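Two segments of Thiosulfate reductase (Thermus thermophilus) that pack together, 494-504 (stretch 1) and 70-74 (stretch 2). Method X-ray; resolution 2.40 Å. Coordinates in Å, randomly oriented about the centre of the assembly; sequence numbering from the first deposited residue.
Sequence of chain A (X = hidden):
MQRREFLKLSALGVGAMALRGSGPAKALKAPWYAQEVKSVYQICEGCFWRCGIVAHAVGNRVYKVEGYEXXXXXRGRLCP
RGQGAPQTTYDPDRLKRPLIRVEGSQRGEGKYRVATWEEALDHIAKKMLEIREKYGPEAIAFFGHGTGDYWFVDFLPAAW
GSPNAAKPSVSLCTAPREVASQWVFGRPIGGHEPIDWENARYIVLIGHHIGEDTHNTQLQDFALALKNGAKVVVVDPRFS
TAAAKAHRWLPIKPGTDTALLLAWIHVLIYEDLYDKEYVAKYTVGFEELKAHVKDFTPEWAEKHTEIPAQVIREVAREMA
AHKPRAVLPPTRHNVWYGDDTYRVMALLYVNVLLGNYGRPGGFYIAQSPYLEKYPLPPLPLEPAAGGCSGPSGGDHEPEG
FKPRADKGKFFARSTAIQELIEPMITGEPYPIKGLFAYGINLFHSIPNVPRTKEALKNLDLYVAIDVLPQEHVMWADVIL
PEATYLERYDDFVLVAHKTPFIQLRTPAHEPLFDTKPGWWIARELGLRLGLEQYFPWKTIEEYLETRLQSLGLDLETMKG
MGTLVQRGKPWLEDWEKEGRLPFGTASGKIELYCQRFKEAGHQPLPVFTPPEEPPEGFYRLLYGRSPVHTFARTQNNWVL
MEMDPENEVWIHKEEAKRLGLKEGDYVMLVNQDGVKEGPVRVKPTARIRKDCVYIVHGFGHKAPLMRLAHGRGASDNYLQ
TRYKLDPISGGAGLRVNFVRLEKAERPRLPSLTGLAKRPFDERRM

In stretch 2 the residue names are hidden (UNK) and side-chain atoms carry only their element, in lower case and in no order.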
ATOM      1  N   LEU A 494     -38.740 -17.163  24.013  1.00 41.15           N
ATOM      2  CA  LEU A 494     -39.083 -17.815  22.740  1.00 41.48           C
ATOM      3  C   LEU A 494     -38.744 -16.925  21.546  1.00 41.31           C
ATOM      4  O   LEU A 494     -39.121 -15.757  21.521  1.00 43.30           O
ATOM      5  CB  LEU A 494     -40.590 -18.209  22.705  1.00 41.10           C
ATOM      6  CG  LEU A 494     -41.292 -18.868  23.911  1.00 41.54           C
ATOM      7  CD1 LEU A 494     -42.692 -19.425  23.531  1.00 39.61           C
ATOM      8  CD2 LEU A 494     -40.410 -19.996  24.482  1.00 40.25           C
ATOM      9  N   VAL A 495     -38.043 -17.457  20.551  1.00 40.47           N
ATOM     10  CA  VAL A 495     -37.701 -16.673  19.369  1.00 40.28           C
ATOM     11  C   VAL A 495     -38.210 -17.248  18.027  1.00 41.29           C
ATOM     12  O   VAL A 495     -37.827 -18.365  17.636  1.00 41.16           O
ATOM     13  CB  VAL A 495     -36.120 -16.430  19.253  1.00 40.03           C
ATOM     14  CG1 VAL A 495     -35.803 -15.438  18.105  1.00 37.27           C
ATOM     15  CG2 VAL A 495     -35.555 -15.924  20.593  1.00 39.52           C
ATOM     16  N   ALA A 496     -39.087 -16.498  17.349  1.00 42.29           N
ATOM     17  CA  ALA A 496     -39.621 -16.880  16.028  1.00 44.56           C
ATOM     18  C   ALA A 496     -38.427 -16.777  15.071  1.00 46.05           C
ATOM     19  O   ALA A 496     -37.701 -15.761  15.031  1.00 46.65           O
ATOM     20  CB  ALA A 496     -40.789 -15.970  15.579  1.00 41.25           C
ATOM     21  N   HIS A 497     -38.242 -17.803  14.255  1.00 47.53           N
ATOM     22  CA  HIS A 497     -37.035 -17.876  13.436  1.00 48.37           C
ATOM     23  C   HIS A 497     -37.105 -18.949  12.334  1.00 50.07           C
ATOM     24  O   HIS A 497     -38.016 -19.772  12.291  1.00 51.53           O
ATOM     25  CB  HIS A 497     -35.858 -18.217  14.424  1.00 49.40           C
ATOM     26  CG  HIS A 497     -34.470 -18.037  13.905  1.00 49.82           C
ATOM     27  ND1 HIS A 497     -33.745 -19.047  13.323  1.00 49.86           N
ATOM     28  CD2 HIS A 497     -33.676 -16.968  13.891  1.00 49.62           C
ATOM     29  CE1 HIS A 497     -32.566 -18.613  12.960  1.00 49.95           C
ATOM     30  NE2 HIS A 497     -32.498 -17.339  13.299  1.00 50.33           N
ATOM     31  N   LYS A 498     -36.105 -18.930  11.448  1.00 50.66           N
ATOM     32  CA  LYS A 498     -35.963 -19.951  10.385  1.00 50.05           C
ATOM     33  C   LYS A 498     -36.167 -21.321  11.144  1.00 48.88           C
ATOM     34  O   LYS A 498     -36.987 -22.157  10.739  1.00 48.10           O
ATOM     35  CB  LYS A 498     -34.549 -19.848   9.783  1.00 51.54           C
ATOM     36  CG  LYS A 498     -34.310 -20.461   8.381  1.00 53.91           C
ATOM     37  CD  LYS A 498     -32.840 -20.307   7.902  1.00 56.16           C
ATOM     38  CE  LYS A 498     -32.724 -19.591   6.540  1.00 58.69           C
ATOM     39  NZ  LYS A 498     -31.706 -20.225   5.608  1.00 61.40           N
ATOM     40  N   THR A 499     -35.416 -21.514  12.233  1.00 47.71           N
ATOM     41  CA  THR A 499     -35.496 -22.675  13.131  1.00 47.03           C
ATOM     42  C   THR A 499     -35.878 -22.134  14.539  1.00 46.61           C
ATOM     43  O   THR A 499     -34.982 -21.864  15.351  1.00 46.45           O
ATOM     44  CB  THR A 499     -34.131 -23.454  13.240  1.00 46.98           C
ATOM     45  OG1 THR A 499     -33.174 -22.673  13.943  1.00 47.86           O
ATOM     46  CG2 THR A 499     -33.616 -23.812  11.838  1.00 45.63           C
ATOM     47  N   PRO A 500     -37.205 -22.013  14.850  1.00 45.76           N
ATOM     48  CA  PRO A 500     -37.651 -21.499  16.160  1.00 44.17           C
ATOM     49  C   PRO A 500     -36.883 -22.081  17.344  1.00 43.27           C
ATOM     50  O   PRO A 500     -36.559 -23.258  17.309  1.00 43.59           O
ATOM     51  CB  PRO A 500     -39.132 -21.877  16.246  1.00 44.24           C
ATOM     52  CG  PRO A 500     -39.556 -22.241  14.850  1.00 45.19           C
ATOM     53  CD  PRO A 500     -38.281 -22.743  14.164  1.00 45.80           C
ATOM     54  N   PHE A 501     -36.600 -21.300  18.387  1.00 41.46           N
ATOM     55  CA  PHE A 501     -35.911 -21.839  19.544  1.00 40.52           C
ATOM     56  C   PHE A 501     -36.347 -21.273  20.899  1.00 40.89           C
ATOM     57  O   PHE A 501     -37.027 -20.242  20.975  1.00 40.59           O
ATOM     58  CB  PHE A 501     -34.362 -21.803  19.363  1.00 41.98           C
ATOM     59  CG  PHE A 501     -33.770 -20.406  19.124  1.00 41.16           C
ATOM     60  CD1 PHE A 501     -33.196 -19.676  20.178  1.00 41.50           C
ATOM     61  CD2 PHE A 501     -33.784 -19.825  17.845  1.00 40.45           C
ATOM     62  CE1 PHE A 501     -32.641 -18.383  19.971  1.00 41.65           C
ATOM     63  CE2 PHE A 501     -33.237 -18.536  17.609  1.00 41.29           C
ATOM     64  CZ  PHE A 501     -32.665 -17.813  18.678  1.00 41.61           C
ATOM     65  N   ILE A 502     -35.964 -21.959  21.966  1.00 41.75           N
ATOM     66  CA  ILE A 502     -36.305 -21.608  23.337  1.00 42.58           C
ATOM     67  C   ILE A 502     -35.024 -21.465  24.186  1.00 42.80           C
ATOM     68  O   ILE A 502     -34.148 -22.337  24.142  1.00 42.80           O
ATOM     69  CB  ILE A 502     -37.252 -22.726  23.941  1.00 42.44           C
ATOM     70  CG1 ILE A 502     -38.467 -22.920  23.041  1.00 43.52           C
ATOM     71  CG2 ILE A 502     -37.666 -22.369  25.391  1.00 44.20           C
ATOM     72  CD1 ILE A 502     -39.342 -24.160  23.363  1.00 45.76           C
ATOM     73  N   GLN A 503     -34.900 -20.367  24.930  1.00 41.48           N
ATOM     74  CA  GLN A 503     -33.718 -20.158  25.782  1.00 41.73           C
ATOM     75  C   GLN A 503     -34.064 -20.109  27.274  1.00 40.72           C
ATOM     76  O   GLN A 503     -35.158 -19.686  27.639  1.00 40.62           O
ATOM     77  CB  GLN A 503     -32.969 -18.874  25.403  1.00 43.92           C
ATOM     78  CG  GLN A 503     -32.985 -18.471  23.936  1.00 46.39           C
ATOM     79  CD  GLN A 503     -32.004 -17.349  23.598  1.00 48.05           C
ATOM     80  OE1 GLN A 503     -31.160 -17.489  22.715  1.00 48.62           O
ATOM     81  NE2 GLN A 503     -32.109 -16.233  24.316  1.00 49.23           N
ATOM     82  N   LEU A 504     -33.120 -20.524  28.119  1.00 41.07           N
ATOM     83  CA  LEU A 504     -33.269 -20.524  29.579  1.00 42.28           C
ATOM     84  C   LEU A 504     -32.058 -19.892  30.312  1.00 43.67           C
ATOM     85  O   LEU A 504     -30.907 -20.223  30.009  1.00 44.39           O
ATOM     86  CB  LEU A 504     -33.489 -21.957  30.148  1.00 43.56           C
ATOM     87  CG  LEU A 504     -33.919 -22.224  31.617  1.00 44.61           C
ATOM     88  CD1 LEU A 504     -32.718 -22.511  32.542  1.00 44.63           C
ATOM     89  CD2 LEU A 504     -34.739 -21.030  32.153  1.00 46.07           C
ATOM     90  N   UNK A  70     -24.074 -23.584  19.399  1.00 51.11           N
ATOM     91  CA  UNK A  70     -25.491 -23.977  19.152  1.00 50.82           C
ATOM     92  C   UNK A  70     -26.506 -22.807  19.184  1.00 48.49           C
ATOM     93  O   UNK A  70     -27.376 -22.714  18.317  1.00 50.75           O
ATOM     94  c   UNK A  70     -25.947 -25.090  20.163  1.00 52.09           C
ATOM     95  N   UNK A  71     -26.412 -21.924  20.176  1.00 45.03           N
ATOM     96  CA  UNK A  71     -27.320 -20.766  20.259  1.00 41.84           C
ATOM     97  C   UNK A  71     -27.354 -19.997  18.906  1.00 40.58           C
ATOM     98  O   UNK A  71     -26.341 -19.472  18.460  1.00 40.45           O
ATOM     99  c   UNK A  71     -26.925 -19.792  21.382  1.00 42.17           C
ATOM    100  n   UNK A  71     -27.722 -17.498  21.221  1.00 41.88           N
ATOM    101  c   UNK A  71     -27.983 -18.735  21.658  1.00 42.65           C
ATOM    102  o   UNK A  71     -29.046 -19.035  22.211  1.00 43.11           O
ATOM    103  N   UNK A  72     -28.539 -19.952  18.221  1.00 39.44           N
ATOM    104  CA  UNK A  72     -28.676 -19.233  16.936  1.00 38.87           C
ATOM    105  C   UNK A  72     -28.431 -17.698  16.923  1.00 37.20           C
ATOM    106  O   UNK A  72     -28.346 -17.080  15.859  1.00 38.13           O
ATOM    107  c   UNK A  72     -29.756 -20.701  18.561  1.00 38.82           C
ATOM    108  c   UNK A  72     -30.079 -19.575  16.428  1.00 39.69           C
ATOM    109  c   UNK A  72     -30.515 -20.793  17.247  1.00 40.61           C
ATOM    110  N   UNK A  73     -28.364 -17.087  18.099  1.00 35.50           N
ATOM    111  CA  UNK A  73     -28.133 -15.642  18.231  1.00 33.90           C
ATOM    112  C   UNK A  73     -26.643 -15.279  18.378  1.00 32.94           C
ATOM    113  O   UNK A  73     -26.098 -14.548  17.561  1.00 31.12           O
ATOM    114  c   UNK A  73     -28.960 -15.055  19.393  1.00 33.80           C
ATOM    115  c   UNK A  73     -31.133 -14.031  20.118  1.00 33.98           C
ATOM    116  c   UNK A  73     -30.465 -14.969  19.136  1.00 33.34           C
ATOM    117  c   UNK A  73     -32.565 -13.672  19.716  1.00 33.87           C
ATOM    118  n   UNK A  73     -32.623 -12.457  18.843  1.00 31.87           N
ATOM    119  N   UNK A  74     -25.968 -15.807  19.393  1.00 33.90           N
ATOM    120  CA  UNK A  74     -24.541 -15.505  19.555  1.00 34.33           C
ATOM    121  C   UNK A  74     -23.592 -16.322  18.640  1.00 37.01           C
ATOM    122  O   UNK A  74     -22.648 -15.761  18.069  1.00 37.53           O
ATOM    123  c   UNK A  74     -24.100 -15.633  21.023  1.00 30.56           C
ATOM    124  o   UNK A  74     -24.602 -16.775  21.647  1.00 31.21           O
TER
HETATM  125  O   HOH W   1     -29.783 -16.546  12.986  1.00 53.69           O

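Position 70 carries one side-chain carbon and nothing beyond it. That CB comes no closer to stretch 1 than 9.0 Å, to CD1 of Phe501, so the assignment rests on the atom count alone: a lone CB is alanine, Ala70.

Position 71 has two side-chain carbons in sequence, the second bearing one oxygen and one nitrogen. Its CA-to-CB bond points sideways, but the end of the chain comes nearer to stretch 1, where its modelled oxygen lies 2.7 Å from OE1 of Gln503. A planar carbon with O and N, one carbon beyond CB, could be asparagine, or aspartate if the elements were not given; the nitrogen settles it as Asn71. Two amide oxygens so close suggest that the amide is turned over in the model, so its O and N labels carry little weight.

Position 72 has three side-chain carbons that close a ring onto its own backbone N, a connection that only proline makes. The residue is Pro72, with a C-gamma exo pucker and phi of -62°. Its CG sits 3.5 Å from CD2 of Phe501 and 3.6 Å from the centroid of that ring, 17° off the ring normal. This is a CH-pi contact over one face. CB of Pro72 is also 4.4 Å from CE1 of His497, in the loop between the two strands of stretch 1.

Position 73 shows four carbons in an unbranched row ending in nitrogen, the pattern of lysine, Lys73. The closest approaches are made by the aliphatic part: CG lies 3.6 Å from CZ of Phe501, at the ring edge near its plane, and CE is 3.8 Å from CG2 of Val495. The terminal NZ is hydrogen-bonded elsewhere in the structure.

Position 74 has one carbon followed by one oxygen, hence serine, Ser74. OG of Ser74 comes no closer to stretch 1 than 6.7 Å, to OE1 of Gln503, and the side chain adds nothing to the interface.

The contact buries 289 Å² and is centred on Phe501, whose ring meets Pro72 over a face and Lys73 at an edge. Backbone hydrogen bonds pair Val495 with Phe501, N of Val495 to O of Phe501 at 3.0 Å and N of Phe501 to O of Val495 at 3.3 Å; the CA-to-CB bonds of both point toward stretch 2. No direct hydrogen bond across the stretches is clear, but one water links them: it donates to O of Pro72 at 3.3 Å and lies 2.8 Å from NE2 of His497. The ND1 atom of that imidazole accepts from N of Thr499 at 3.2 Å, which helps to fix the ring.

Stretch 2 70-74: ANPKS
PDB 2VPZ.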